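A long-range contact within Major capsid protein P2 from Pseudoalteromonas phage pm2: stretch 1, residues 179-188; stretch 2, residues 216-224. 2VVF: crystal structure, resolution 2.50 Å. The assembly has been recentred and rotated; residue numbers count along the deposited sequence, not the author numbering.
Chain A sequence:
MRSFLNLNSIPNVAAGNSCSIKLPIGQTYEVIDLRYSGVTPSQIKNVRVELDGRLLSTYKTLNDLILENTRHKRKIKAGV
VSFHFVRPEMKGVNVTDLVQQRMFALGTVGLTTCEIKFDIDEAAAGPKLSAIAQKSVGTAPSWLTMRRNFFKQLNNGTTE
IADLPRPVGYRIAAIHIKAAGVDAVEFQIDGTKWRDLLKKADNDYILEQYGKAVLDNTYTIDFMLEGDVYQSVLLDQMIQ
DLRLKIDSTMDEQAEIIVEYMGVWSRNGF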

ATOM      1  N   ALA A 179     -16.611 -24.841   0.329  1.00 29.66           N
ATOM      2  CA  ALA A 179     -17.714 -25.601  -0.248  1.00 29.77           C
ATOM      3  C   ALA A 179     -18.060 -24.983  -1.597  1.00 34.45           C
ATOM      4  O   ALA A 179     -17.847 -23.791  -1.809  1.00 34.26           O
ATOM      5  N   ALA A 180     -18.588 -25.794  -2.509  1.00 31.41           N
ATOM      6  CA  ALA A 180     -18.913 -25.313  -3.848  1.00 31.34           C
ATOM      7  C   ALA A 180     -20.327 -24.762  -4.035  1.00 35.39           C
ATOM      8  O   ALA A 180     -20.607 -24.109  -5.041  1.00 35.15           O
ATOM      9  N   GLY A 181     -21.219 -25.025  -3.083  1.00 31.75           N
ATOM     10  CA  GLY A 181     -22.603 -24.576  -3.213  1.00 31.43           C
ATOM     11  C   GLY A 181     -23.112 -23.623  -2.133  1.00 35.05           C
ATOM     12  O   GLY A 181     -24.298 -23.640  -1.799  1.00 34.68           O
ATOM     13  N   VAL A 182     -22.233 -22.773  -1.610  1.00 31.21           N
ATOM     14  CA  VAL A 182     -22.635 -21.806  -0.593  1.00 30.82           C
ATOM     15  C   VAL A 182     -23.132 -20.512  -1.239  1.00 34.60           C
ATOM     16  O   VAL A 182     -22.401 -19.856  -1.980  1.00 34.21           O
ATOM     17  N   ASP A 183     -24.388 -20.168  -0.972  1.00 31.05           N
ATOM     18  CA  ASP A 183     -25.006 -18.975  -1.543  1.00 30.78           C
ATOM     19  C   ASP A 183     -24.829 -17.749  -0.652  1.00 33.75           C
ATOM     20  O   ASP A 183     -24.450 -16.673  -1.120  1.00 33.27           O
ATOM     21  N   ALA A 184     -25.143 -17.910   0.628  1.00 29.45           N
ATOM     22  CA  ALA A 184     -25.043 -16.816   1.580  1.00 28.81           C
ATOM     23  C   ALA A 184     -24.721 -17.353   2.965  1.00 31.78           C
ATOM     24  O   ALA A 184     -24.962 -18.523   3.259  1.00 31.24           O
ATOM     25  N   VAL A 185     -24.166 -16.491   3.809  1.00 27.70           N
ATOM     26  CA  VAL A 185     -23.801 -16.875   5.162  1.00 27.16           C
ATOM     27  C   VAL A 185     -24.132 -15.757   6.136  1.00 30.71           C
ATOM     28  O   VAL A 185     -24.145 -14.583   5.772  1.00 30.44           O
ATOM     29  N   GLU A 186     -24.405 -16.134   7.378  1.00 27.09           N
ATOM     30  CA  GLU A 186     -24.729 -15.175   8.421  1.00 26.73           C
ATOM     31  C   GLU A 186     -23.923 -15.532   9.662  1.00 30.45           C
ATOM     32  O   GLU A 186     -23.816 -16.703  10.025  1.00 30.13           O
ATOM     33  N   PHE A 187     -23.331 -14.527  10.295  1.00 26.79           N
ATOM     34  CA  PHE A 187     -22.542 -14.762  11.495  1.00 26.65           C
ATOM     35  C   PHE A 187     -23.107 -13.988  12.677  1.00 30.95           C
ATOM     36  O   PHE A 187     -23.387 -12.797  12.573  1.00 30.43           O
ATOM     37  N   GLN A 188     -23.278 -14.670  13.802  1.00 28.13           N
ATOM     38  CA  GLN A 188     -23.810 -14.023  14.991  1.00 28.18           C
ATOM     39  C   GLN A 188     -23.175 -14.526  16.278  1.00 32.59           C
ATOM     40  O   GLN A 188     -22.707 -15.662  16.357  1.00 32.15           O
ATOM     41  N   ASP A 216     -11.588 -19.703  -4.900  1.00 27.57           N
ATOM     42  CA  ASP A 216     -12.599 -20.550  -5.523  1.00 27.38           C
ATOM     43  C   ASP A 216     -13.259 -21.485  -4.515  1.00 30.70           C
ATOM     44  O   ASP A 216     -12.592 -22.050  -3.650  1.00 30.40           O
ATOM     45  N   ASN A 217     -14.571 -21.649  -4.646  1.00 26.71           N
ATOM     46  CA  ASN A 217     -15.331 -22.533  -3.768  1.00 26.16           C
ATOM     47  C   ASN A 217     -15.066 -22.250  -2.294  1.00 28.97           C
ATOM     48  O   ASN A 217     -14.958 -23.172  -1.483  1.00 28.55           O
ATOM     49  N   THR A 218     -14.976 -20.967  -1.956  1.00 24.80           N
ATOM     50  CA  THR A 218     -14.722 -20.541  -0.587  1.00 24.18           C
ATOM     51  C   THR A 218     -15.519 -19.299  -0.217  1.00 27.45           C
ATOM     52  O   THR A 218     -15.570 -18.337  -0.981  1.00 27.03           O
ATOM     53  N   TYR A 219     -16.099 -19.308   0.979  1.00 23.44           N
ATOM     54  CA  TYR A 219     -16.819 -18.154   1.500  1.00 22.72           C
ATOM     55  C   TYR A 219     -16.016 -17.664   2.695  1.00 26.15           C
ATOM     56  O   TYR A 219     -16.025 -18.287   3.757  1.00 25.50           O
ATOM     57  N   THR A 220     -15.277 -16.578   2.495  1.00 22.60           N
ATOM     58  CA  THR A 220     -14.420 -16.034   3.536  1.00 22.27           C
ATOM     59  C   THR A 220     -15.080 -14.945   4.370  1.00 26.55           C
ATOM     60  O   THR A 220     -15.629 -13.978   3.836  1.00 26.23           O
ATOM     61  N   ILE A 221     -15.000 -15.104   5.687  1.00 23.24           N
ATOM     62  CA  ILE A 221     -15.523 -14.118   6.622  1.00 23.09           C
ATOM     63  C   ILE A 221     -14.325 -13.464   7.298  1.00 27.16           C
ATOM     64  O   ILE A 221     -13.859 -13.924   8.341  1.00 26.84           O
ATOM     65  N   ASP A 222     -13.802 -12.422   6.660  1.00 23.69           N
ATOM     66  CA  ASP A 222     -12.633 -11.703   7.153  1.00 23.39           C
ATOM     67  C   ASP A 222     -13.006 -10.704   8.243  1.00 27.30           C
ATOM     68  O   ASP A 222     -13.752  -9.756   7.996  1.00 27.11           O
ATOM     69  N   PHE A 223     -12.478 -10.917   9.445  1.00 23.61           N
ATOM     70  CA  PHE A 223     -12.755 -10.031  10.573  1.00 23.20           C
ATOM     71  C   PHE A 223     -11.655  -8.986  10.740  1.00 27.46           C
ATOM     72  O   PHE A 223     -11.683  -8.190  11.678  1.00 27.18           O
ATOM     73  N   MET A 224     -10.684  -9.000   9.833  1.00 24.21           N
ATOM     74  CA  MET A 224      -9.570  -8.057   9.885  1.00 24.03           C
ATOM     75  C   MET A 224      -9.340  -7.399   8.531  1.00 28.32           C
ATOM     76  O   MET A 224      -8.199  -7.207   8.109  1.00 27.98           O
TER

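Strands 182-188 and 218-222 run nearly parallel, with 14° between their directions and a closest axial approach of 8.3 Å. At that spacing, side chains fill the gap. Val182, Val185 and Phe187 point toward the second stretch; Tyr219, Ile221 and Phe223 point toward the first. In the second stretch, Tyr219 and Ile221 alternate with Thr220, which is out of reach, and Phe223 follows in the loop. In the first, the alternation breaks where Asp183 and Ala184 both point away, and it resumes from Val185 to Phe187, with Glu186 turned away between them.

Tyr219 has the largest covered area. Its chi1 is t (-168°), and with chi2 at 100° the ring lies across Val185. Val185 is also t (178°). Its CG2 sits 3.5 Å from the centroid of the Tyr219 ring, only 9° off the ring normal, a CH-pi contact over the face. Val185 CB comes within 3.4 Å of Tyr219 CE2. Val182, again t (176°), places CG1 4.0 Å from Tyr219 CD1. The phenol OH of Tyr219 is hydrogen-bonded elsewhere in the structure.

The other methyl of Val185, CG1, is 3.8 Å from Ile221 CD1. Ile221 is m at chi1 (-70°) and t at chi2 (173°). This extended end carries CD1 toward the first stretch, where it also meets Phe187 CB at 4.4 Å.

Phe187 is t (178°) with chi2 at 79°. Phe223 is m (-64°) with chi2 at -66°. These settings bring the edge of Phe223 toward the face of Phe187. The ring centroids are 5.0 Å apart and the planes meet at 56°. The closest atoms are Phe187 CE2 and Phe223 CZ, at 3.8 Å.

Polar contact is confined to the loop end. Ala179 N donates a weak hydrogen bond to Asn217 O, 3.0 Å long but bent to 123°. Asn217 is m (-52°), and its OD1 lies 3.6 Å from Ala180 CB. No side-chain hydrogen bond crosses between the stretches; the inward-facing side chains pack through apolar and aromatic contacts.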

ATOM      1  CB  ALA A 179     -18.920 -25.574   0.679  1.00 30.49           C
ATOM      2  CB  ALA A 180     -18.622 -26.391  -4.880  1.00 32.03           C
ATOM      3  CB  VAL A 182     -21.514 -21.554   0.435  1.00 34.47           C
ATOM      4  CG1 VAL A 182     -21.929 -20.473   1.423  1.00 34.18           C
ATOM      5  CG2 VAL A 182     -21.170 -22.844   1.166  1.00 34.21           C
ATOM      6  CB  ASP A 183     -26.499 -19.215  -1.778  1.00 32.79           C
ATOM      7  CG  ASP A 183     -26.763 -20.202  -2.894  1.00 45.19           C
ATOM      8  OD1 ASP A 183     -26.060 -20.139  -3.926  1.00 46.08           O
ATOM      9  OD2 ASP A 183     -27.680 -21.038  -2.742  1.00 52.31           O
ATOM     10  CB  ALA A 184     -26.337 -16.017   1.607  1.00 29.48           C
ATOM     11  CB  VAL A 185     -22.311 -17.274   5.259  1.00 30.85           C
ATOM     12  CG1 VAL A 185     -21.937 -17.615   6.699  1.00 30.51           C
ATOM     13  CG2 VAL A 185     -22.008 -18.439   4.325  1.00 30.60           C
ATOM     14  CB  GLU A 186     -26.227 -15.231   8.734  1.00 28.10           C
ATOM     15  CG  GLU A 186     -26.664 -14.364   9.905  1.00 37.68           C
ATOM     16  CD  GLU A 186     -28.144 -14.506  10.208  1.00 57.05           C
ATOM     17  OE1 GLU A 186     -28.946 -14.553   9.253  1.00 52.32           O
ATOM     18  OE2 GLU A 186     -28.504 -14.582  11.402  1.00 50.75           O
ATOM     19  CB  PHE A 187     -21.077 -14.385  11.269  1.00 28.31           C
ATOM     20  CG  PHE A 187     -20.212 -14.566  12.484  1.00 29.65           C
ATOM     21  CD1 PHE A 187     -19.760 -15.825  12.849  1.00 32.56           C
ATOM     22  CD2 PHE A 187     -19.866 -13.480  13.273  1.00 31.56           C
ATOM     23  CE1 PHE A 187     -18.970 -15.996  13.974  1.00 33.40           C
ATOM     24  CE2 PHE A 187     -19.077 -13.643  14.398  1.00 34.27           C
ATOM     25  CZ  PHE A 187     -18.627 -14.903  14.749  1.00 32.39           C
ATOM     26  CB  GLN A 188     -25.329 -14.171  15.056  1.00 29.53           C
ATOM     27  CG  GLN A 188     -25.818 -15.604  15.014  1.00 43.69           C
ATOM     28  CD  GLN A 188     -27.310 -15.711  15.258  1.00 61.33           C
ATOM     29  OE1 GLN A 188     -28.116 -15.504  14.351  1.00 55.66           O
ATOM     30  NE2 GLN A 188     -27.684 -16.021  16.494  1.00 53.63           N
ATOM     31  CB  ASP A 216     -11.988 -21.362  -6.665  1.00 29.37           C
ATOM     32  CG  ASP A 216     -11.517 -20.491  -7.810  1.00 41.24           C
ATOM     33  OD1 ASP A 216     -11.808 -19.278  -7.792  1.00 42.14           O
ATOM     34  OD2 ASP A 216     -10.854 -21.021  -8.727  1.00 47.83           O
ATOM     35  CB  ASN A 217     -15.033 -23.998  -4.097  1.00 26.83           C
ATOM     36  CG  ASN A 217     -15.207 -24.311  -5.571  1.00 48.78           C
ATOM     37  OD1 ASN A 217     -16.225 -23.969  -6.176  1.00 42.12           O
ATOM     38  ND2 ASN A 217     -14.208 -24.953  -6.162  1.00 41.55           N
ATOM     39  CB  THR A 218     -13.225 -20.273  -0.338  1.00 30.34           C
ATOM     40  OG1 THR A 218     -12.440 -21.323  -0.915  1.00 29.76           O
ATOM     41  CG2 THR A 218     -12.954 -20.189   1.157  1.00 28.25           C
ATOM     42  CB  TYR A 219     -18.232 -18.534   1.938  1.00 23.63           C
ATOM     43  CG  TYR A 219     -19.124 -17.345   2.209  1.00 24.94           C
ATOM     44  CD1 TYR A 219     -20.055 -16.921   1.267  1.00 26.79           C
ATOM     45  CD2 TYR A 219     -19.037 -16.644   3.406  1.00 25.55           C
ATOM     46  CE1 TYR A 219     -20.872 -15.835   1.509  1.00 27.35           C
ATOM     47  CE2 TYR A 219     -19.852 -15.559   3.659  1.00 26.35           C
ATOM     48  CZ  TYR A 219     -20.769 -15.158   2.708  1.00 33.45           C
ATOM     49  OH  TYR A 219     -21.582 -14.077   2.956  1.00 34.02           O
ATOM     50  CB  THR A 220     -13.077 -15.545   2.956  1.00 27.91           C
ATOM     51  OG1 THR A 220     -12.321 -16.666   2.478  1.00 26.21           O
ATOM     52  CG2 THR A 220     -12.273 -14.804   4.014  1.00 25.40           C
ATOM     53  CB  ILE A 221     -16.474 -14.749   7.649  1.00 26.27           C
ATOM     54  CG1 ILE A 221     -17.782 -15.169   6.977  1.00 26.79           C
ATOM     55  CG2 ILE A 221     -16.743 -13.777   8.791  1.00 26.67           C
ATOM     56  CD1 ILE A 221     -18.712 -15.942   7.884  1.00 33.74           C
ATOM     57  CB  ASP A 222     -11.951 -10.977   5.993  1.00 25.12           C
ATOM     58  CG  ASP A 222     -10.463 -10.816   6.199  1.00 33.86           C
ATOM     59  OD1 ASP A 222     -10.036 -10.636   7.360  1.00 34.70           O
ATOM     60  OD2 ASP A 222      -9.721 -10.850   5.195  1.00 38.43           O
ATOM     61  CB  PHE A 223     -12.902 -10.835  11.869  1.00 24.81           C
ATOM     62  CG  PHE A 223     -14.076 -11.771  11.877  1.00 26.07           C
ATOM     63  CD1 PHE A 223     -15.373 -11.280  11.855  1.00 28.94           C
ATOM     64  CD2 PHE A 223     -13.886 -13.141  11.932  1.00 27.94           C
ATOM     65  CE1 PHE A 223     -16.457 -12.144  11.868  1.00 29.71           C
ATOM     66  CE2 PHE A 223     -14.965 -14.008  11.949  1.00 30.59           C
ATOM     67  CZ  PHE A 223     -16.251 -13.508  11.915  1.00 28.60           C
ATOM     68  CB  MET A 224      -8.289  -8.768  10.335  1.00 26.23           C
ATOM     69  CG  MET A 224      -8.297  -9.207  11.789  1.00 29.75           C
ATOM     70  SD  MET A 224      -6.641  -9.533  12.417  1.00 33.72           S
ATOM     71  CE  MET A 224      -5.951 -10.497  11.069  1.00 30.43           C
TER